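PDB 2FFI: 2-pyrone-4,6-dicarboxylic acid hydrolase, putative from Pseudomonas putida, which is a putative member of the amidohydrolase family that probably hydrolyses the lactone ring of 2-pyrone-4,6-dicarboxylate. Local coordinates for residues L10-F22 and G53-L65. Residues are numbered along the deposited sequence; the frame is centred on the assembly and turned at random.
Sequences LHLTAIDSHAHVF and GFSHGVLVQPSFL. With PO4 (phosphate ion), chain C.
The carbonyl oxygen A14 O takes two backbone donors at once, S55 N at 2.8 Å and H56 N at 3.1 Å. That double grip starts the parallel pairing of strands 15-16 and 56-57, the first two of the TIM barrel, and the 30 residues between the segments, with helices but no strand, fit a beta-alpha-beta connection. The register is set by the next bonds, D16 N to H56 O at 2.8 Å and V58 N to D16 O. Ahead of this pairing, S55 OG receives T13 N; the side chains of L12 and H56 cross at about a right angle, with L12 CD1 near H56 CD2, and H56 reaches back through NE2 to L10 O. That bond is long, 3.3 Å, and the donor stands above the carbonyl plane; Q82 O accepts from ND1 of the same ring.

Farther along the pair, V60 N meets A19 O, and H18 and H20 form the H-x-H sequence of amidohydrolases, whose histidines in many relatives bind metal; here a phosphate, probably from the crystallisation liquor, lies beside them. V60 CG2 covers one face of the H18 ring, 19° off its normal. With CG anti to the carbonyl carbon (chi1 -53°), the H20 ring lies between V60 and the ion: ND1 donates to V60 O at 2.9 Å, and NE2 makes weak bonds to phosphate O1 and O4. A leucine in place of H20 would probably leave V60 O without this donor and the phosphate without one of its hydrogen-bond partners. R110 and H167 also bind this ion. Beyond, F64 meets F22 in a T-shaped stack, planes at 87° and centroids 4.7 Å apart, with F64 CZ directed at the F22 face.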
loop_
_atom_site.group_PDB
_atom_site.type_symbol
_atom_site.label_atom_id
_atom_site.label_comp_id
_atom_site.label_asym_id
_atom_site.label_seq_id
_atom_site.Cartn_x
_atom_site.Cartn_y
_atom_site.Cartn_z
ATOM N N LEU A 10 -12.609 -11.739 -13.014
ATOM C CA LEU A 10 -12.079 -12.473 -14.205
ATOM C C LEU A 10 -11.226 -11.522 -15.045
ATOM O O LEU A 10 -10.038 -11.355 -14.771
ATOM C CB LEU A 10 -13.236 -13.024 -15.050
ATOM C CG LEU A 10 -12.851 -14.064 -16.110
ATOM C CD1 LEU A 10 -12.544 -15.402 -15.432
ATOM C CD2 LEU A 10 -13.988 -14.240 -17.107
ATOM N N HIS A 11 -11.836 -10.893 -16.052
ATOM C CA HIS A 11 -11.134 -9.961 -16.940
ATOM C C HIS A 11 -10.321 -8.876 -16.212
ATOM O O HIS A 11 -10.875 -8.052 -15.489
ATOM C CB HIS A 11 -12.138 -9.287 -17.891
ATOM C CG HIS A 11 -12.592 -10.156 -19.025
ATOM N ND1 HIS A 11 -11.835 -10.353 -20.162
ATOM C CD2 HIS A 11 -13.720 -10.884 -19.193
ATOM C CE1 HIS A 11 -12.480 -11.167 -20.980
ATOM N NE2 HIS A 11 -13.626 -11.504 -20.416
ATOM N N LEU A 12 -9.007 -8.884 -16.434
ATOM C CA LEU A 12 -8.088 -7.924 -15.828
ATOM C C LEU A 12 -8.305 -6.557 -16.453
ATOM O O LEU A 12 -7.622 -6.178 -17.411
ATOM C CB LEU A 12 -6.635 -8.375 -16.040
ATOM C CG LEU A 12 -5.464 -7.531 -15.500
ATOM C CD1 LEU A 12 -5.406 -7.588 -13.992
ATOM C CD2 LEU A 12 -4.167 -8.045 -16.065
ATOM N N THR A 13 -9.256 -5.812 -15.905
ATOM C CA THR A 13 -9.577 -4.487 -16.419
ATOM C C THR A 13 -8.803 -3.369 -15.682
ATOM O O THR A 13 -8.301 -2.440 -16.319
ATOM C CB THR A 13 -11.092 -4.253 -16.329
ATOM O OG1 THR A 13 -11.425 -3.030 -16.988
ATOM C CG2 THR A 13 -11.542 -4.196 -14.880
ATOM N N ALA A 14 -8.711 -3.457 -14.352
ATOM C CA ALA A 14 -7.957 -2.479 -13.556
ATOM C C ALA A 14 -7.655 -3.045 -12.174
ATOM O O ALA A 14 -8.457 -3.803 -11.627
ATOM C CB ALA A 14 -8.718 -1.168 -13.439
ATOM N N ILE A 15 -6.504 -2.662 -11.612
ATOM C CA ILE A 15 -6.063 -3.159 -10.302
ATOM C C ILE A 15 -5.910 -2.138 -9.179
ATOM O O ILE A 15 -5.135 -1.191 -9.285
ATOM C CB ILE A 15 -4.706 -3.883 -10.391
ATOM C CG1 ILE A 15 -4.753 -5.001 -11.444
ATOM C CG2 ILE A 15 -4.354 -4.453 -9.022
ATOM C CD1 ILE A 15 -3.375 -5.530 -11.853
ATOM N N ASP A 16 -6.644 -2.365 -8.090
ATOM C CA ASP A 16 -6.600 -1.506 -6.897
ATOM C C ASP A 16 -5.510 -2.006 -5.953
ATOM O O ASP A 16 -5.622 -3.100 -5.424
ATOM C CB ASP A 16 -7.952 -1.549 -6.150
ATOM C CG ASP A 16 -7.880 -0.941 -4.745
ATOM O OD1 ASP A 16 -8.899 -1.035 -4.011
ATOM O OD2 ASP A 16 -6.819 -0.364 -4.376
ATOM N N SER A 17 -4.459 -1.226 -5.734
ATOM C CA SER A 17 -3.423 -1.667 -4.804
ATOM C C SER A 17 -3.733 -1.013 -3.459
ATOM O O SER A 17 -4.209 0.109 -3.412
ATOM C CB SER A 17 -2.025 -1.264 -5.294
ATOM O OG SER A 17 -1.892 0.138 -5.402
ATOM N N HIS A 18 -3.508 -1.724 -2.368
ATOM C CA HIS A 18 -3.778 -1.178 -1.031
ATOM C C HIS A 18 -5.264 -1.055 -0.648
ATOM O O HIS A 18 -5.991 -0.208 -1.153
ATOM C CB HIS A 18 -3.106 0.189 -0.867
ATOM C CG HIS A 18 -2.681 0.479 0.534
ATOM N ND1 HIS A 18 -3.578 0.760 1.543
ATOM C CD2 HIS A 18 -1.454 0.518 1.101
ATOM C CE1 HIS A 18 -2.920 0.963 2.670
ATOM N NE2 HIS A 18 -1.629 0.822 2.429
ATOM N N ALA A 19 -5.691 -1.904 0.275
ATOM C CA ALA A 19 -7.066 -1.918 0.760
ATOM C C ALA A 19 -7.142 -2.879 1.959
ATOM O O ALA A 19 -6.323 -3.787 2.078
ATOM C CB ALA A 19 -8.002 -2.369 -0.356
ATOM N N HIS A 20 -8.127 -2.691 2.831
ATOM C CA HIS A 20 -8.272 -3.531 4.011
ATOM C C HIS A 20 -9.649 -4.184 4.111
ATOM O O HIS A 20 -10.629 -3.637 3.619
ATOM C CB HIS A 20 -8.050 -2.686 5.274
ATOM C CG HIS A 20 -6.775 -1.915 5.271
ATOM N ND1 HIS A 20 -5.541 -2.531 5.295
ATOM C CD2 HIS A 20 -6.531 -0.586 5.180
ATOM C CE1 HIS A 20 -4.596 -1.615 5.207
ATOM N NE2 HIS A 20 -5.170 -0.426 5.134
ATOM N N VAL A 21 -9.711 -5.353 4.744
ATOM C CA VAL A 21 -10.977 -6.037 4.972
ATOM C C VAL A 21 -10.905 -6.638 6.372
ATOM O O VAL A 21 -9.835 -7.032 6.826
ATOM C CB VAL A 21 -11.291 -7.165 3.899
ATOM C CG1 VAL A 21 -11.390 -6.555 2.517
ATOM C CG2 VAL A 21 -10.241 -8.289 3.936
ATOM N N PHE A 22 -12.039 -6.669 7.067
ATOM C CA PHE A 22 -12.110 -7.230 8.419
ATOM C C PHE A 22 -13.565 -7.273 8.838
ATOM O O PHE A 22 -14.312 -6.375 8.512
ATOM C CB PHE A 22 -11.255 -6.400 9.404
ATOM C CG PHE A 22 -11.425 -4.910 9.266
ATOM C CD1 PHE A 22 -12.468 -4.248 9.904
ATOM C CD2 PHE A 22 -10.522 -4.167 8.515
ATOM C CE1 PHE A 22 -12.606 -2.871 9.803
ATOM C CE2 PHE A 22 -10.653 -2.785 8.406
ATOM C CZ PHE A 22 -11.701 -2.138 9.056
ATOM N N GLY A 53 -15.251 -0.043 -11.663
ATOM C CA GLY A 53 -14.318 -0.459 -12.686
ATOM C C GLY A 53 -13.423 -1.568 -12.177
ATOM O O GLY A 53 -13.691 -2.739 -12.412
ATOM N N PHE A 54 -12.365 -1.201 -11.463
ATOM C CA PHE A 54 -11.395 -2.158 -10.913
ATOM C C PHE A 54 -11.908 -3.583 -10.761
ATOM O O PHE A 54 -12.980 -3.811 -10.223
ATOM C CB PHE A 54 -10.902 -1.654 -9.567
ATOM C CG PHE A 54 -10.651 -0.191 -9.551
ATOM C CD1 PHE A 54 -11.684 0.701 -9.308
ATOM C CD2 PHE A 54 -9.396 0.306 -9.851
ATOM C CE1 PHE A 54 -11.466 2.078 -9.362
ATOM C CE2 PHE A 54 -9.164 1.668 -9.908
ATOM C CZ PHE A 54 -10.202 2.563 -9.666
ATOM N N SER A 55 -11.105 -4.540 -11.210
ATOM C CA SER A 55 -11.461 -5.955 -11.177
ATOM C C SER A 55 -10.590 -6.784 -10.232
ATOM O O SER A 55 -10.992 -7.857 -9.778
ATOM C CB SER A 55 -11.339 -6.542 -12.592
ATOM O OG SER A 55 -10.040 -6.306 -13.150
ATOM N N HIS A 56 -9.392 -6.290 -9.948
ATOM C CA HIS A 56 -8.461 -6.993 -9.087
ATOM C C HIS A 56 -8.025 -6.031 -8.003
ATOM O O HIS A 56 -8.047 -4.810 -8.206
ATOM C CB HIS A 56 -7.265 -7.471 -9.913
ATOM C CG HIS A 56 -7.593 -8.594 -10.852
ATOM N ND1 HIS A 56 -7.581 -9.918 -10.464
ATOM C CD2 HIS A 56 -7.982 -8.591 -12.151
ATOM C CE1 HIS A 56 -7.944 -10.680 -11.480
ATOM N NE2 HIS A 56 -8.191 -9.900 -12.516
ATOM N N GLY A 57 -7.631 -6.567 -6.852
ATOM C CA GLY A 57 -7.213 -5.712 -5.756
ATOM C C GLY A 57 -6.179 -6.373 -4.870
ATOM O O GLY A 57 -5.958 -7.576 -4.962
ATOM N N VAL A 58 -5.549 -5.570 -4.017
ATOM C CA VAL A 58 -4.527 -6.018 -3.089
ATOM C C VAL A 58 -4.981 -5.795 -1.647
ATOM O O VAL A 58 -5.179 -4.656 -1.212
ATOM C CB VAL A 58 -3.237 -5.239 -3.304
ATOM C CG1 VAL A 58 -2.171 -5.735 -2.350
ATOM C CG2 VAL A 58 -2.799 -5.382 -4.745
ATOM N N LEU A 59 -5.152 -6.878 -0.899
ATOM C CA LEU A 59 -5.565 -6.766 0.498
ATOM C C LEU A 59 -4.336 -6.526 1.357
ATOM O O LEU A 59 -3.433 -7.335 1.398
ATOM C CB LEU A 59 -6.252 -8.056 0.965
ATOM C CG LEU A 59 -7.533 -8.502 0.246
ATOM C CD1 LEU A 59 -8.059 -9.791 0.844
ATOM C CD2 LEU A 59 -8.579 -7.386 0.350
ATOM N N VAL A 60 -4.277 -5.401 2.035
ATOM C CA VAL A 60 -3.137 -5.175 2.888
ATOM C C VAL A 60 -3.594 -5.470 4.303
ATOM O O VAL A 60 -4.755 -5.247 4.659
ATOM C CB VAL A 60 -2.618 -3.732 2.773
ATOM C CG1 VAL A 60 -1.587 -3.466 3.836
ATOM C CG2 VAL A 60 -2.008 -3.514 1.389
ATOM N N GLN A 61 -2.691 -6.019 5.098
ATOM C CA GLN A 61 -3.013 -6.335 6.480
ATOM C C GLN A 61 -3.327 -5.039 7.238
ATOM O O GLN A 61 -2.557 -4.075 7.185
ATOM C CB GLN A 61 -1.832 -7.065 7.140
ATOM C CG GLN A 61 -1.977 -7.262 8.639
ATOM C CD GLN A 61 -3.086 -8.222 8.999
ATOM O OE1 GLN A 61 -4.048 -8.405 8.241
ATOM N NE2 GLN A 61 -2.970 -8.836 10.173
ATOM N N PRO A 62 -4.479 -4.991 7.926
ATOM C CA PRO A 62 -4.841 -3.787 8.680
ATOM C C PRO A 62 -4.039 -3.749 9.993
ATOM O O PRO A 62 -3.951 -4.756 10.694
ATOM C CB PRO A 62 -6.349 -3.955 8.888
ATOM C CG PRO A 62 -6.526 -5.432 8.942
ATOM C CD PRO A 62 -5.580 -5.974 7.909
ATOM N N SER A 63 -3.454 -2.601 10.328
ATOM C CA SER A 63 -2.648 -2.477 11.549
ATOM C C SER A 63 -3.229 -3.079 12.821
ATOM O O SER A 63 -2.542 -3.825 13.521
ATOM C CB SER A 63 -2.325 -1.017 11.842
ATOM O OG SER A 63 -1.541 -0.455 10.812
ATOM N N PHE A 64 -4.482 -2.766 13.134
ATOM C CA PHE A 64 -5.085 -3.280 14.368
ATOM C C PHE A 64 -5.183 -4.803 14.498
ATOM O O PHE A 64 -5.706 -5.297 15.482
ATOM C CB PHE A 64 -6.473 -2.659 14.563
ATOM C CG PHE A 64 -7.498 -3.136 13.576
ATOM C CD1 PHE A 64 -8.199 -4.312 13.800
ATOM C CD2 PHE A 64 -7.769 -2.406 12.429
ATOM C CE1 PHE A 64 -9.158 -4.759 12.902
ATOM C CE2 PHE A 64 -8.729 -2.846 11.519
ATOM C CZ PHE A 64 -9.424 -4.024 11.760
ATOM N N LEU A 65 -4.686 -5.535 13.507
ATOM C CA LEU A 65 -4.741 -6.986 13.532
ATOM C C LEU A 65 -3.344 -7.573 13.760
ATOM O O LEU A 65 -3.191 -8.764 14.045
ATOM C CB LEU A 65 -5.362 -7.527 12.225
ATOM C CG LEU A 65 -6.875 -7.329 12.067
ATOM C CD1 LEU A 65 -7.426 -8.029 10.804
ATOM C CD2 LEU A 65 -7.564 -7.900 13.292
HETATM P P PO4 C . -3.662 2.491 6.041
HETATM O O1 PO4 C . -3.091 1.122 6.075
HETATM O O2 PO4 C . -3.200 3.258 7.225
HETATM O O3 PO4 C . -3.214 3.183 4.809
HETATM O O4 PO4 C . -5.143 2.402 6.059
#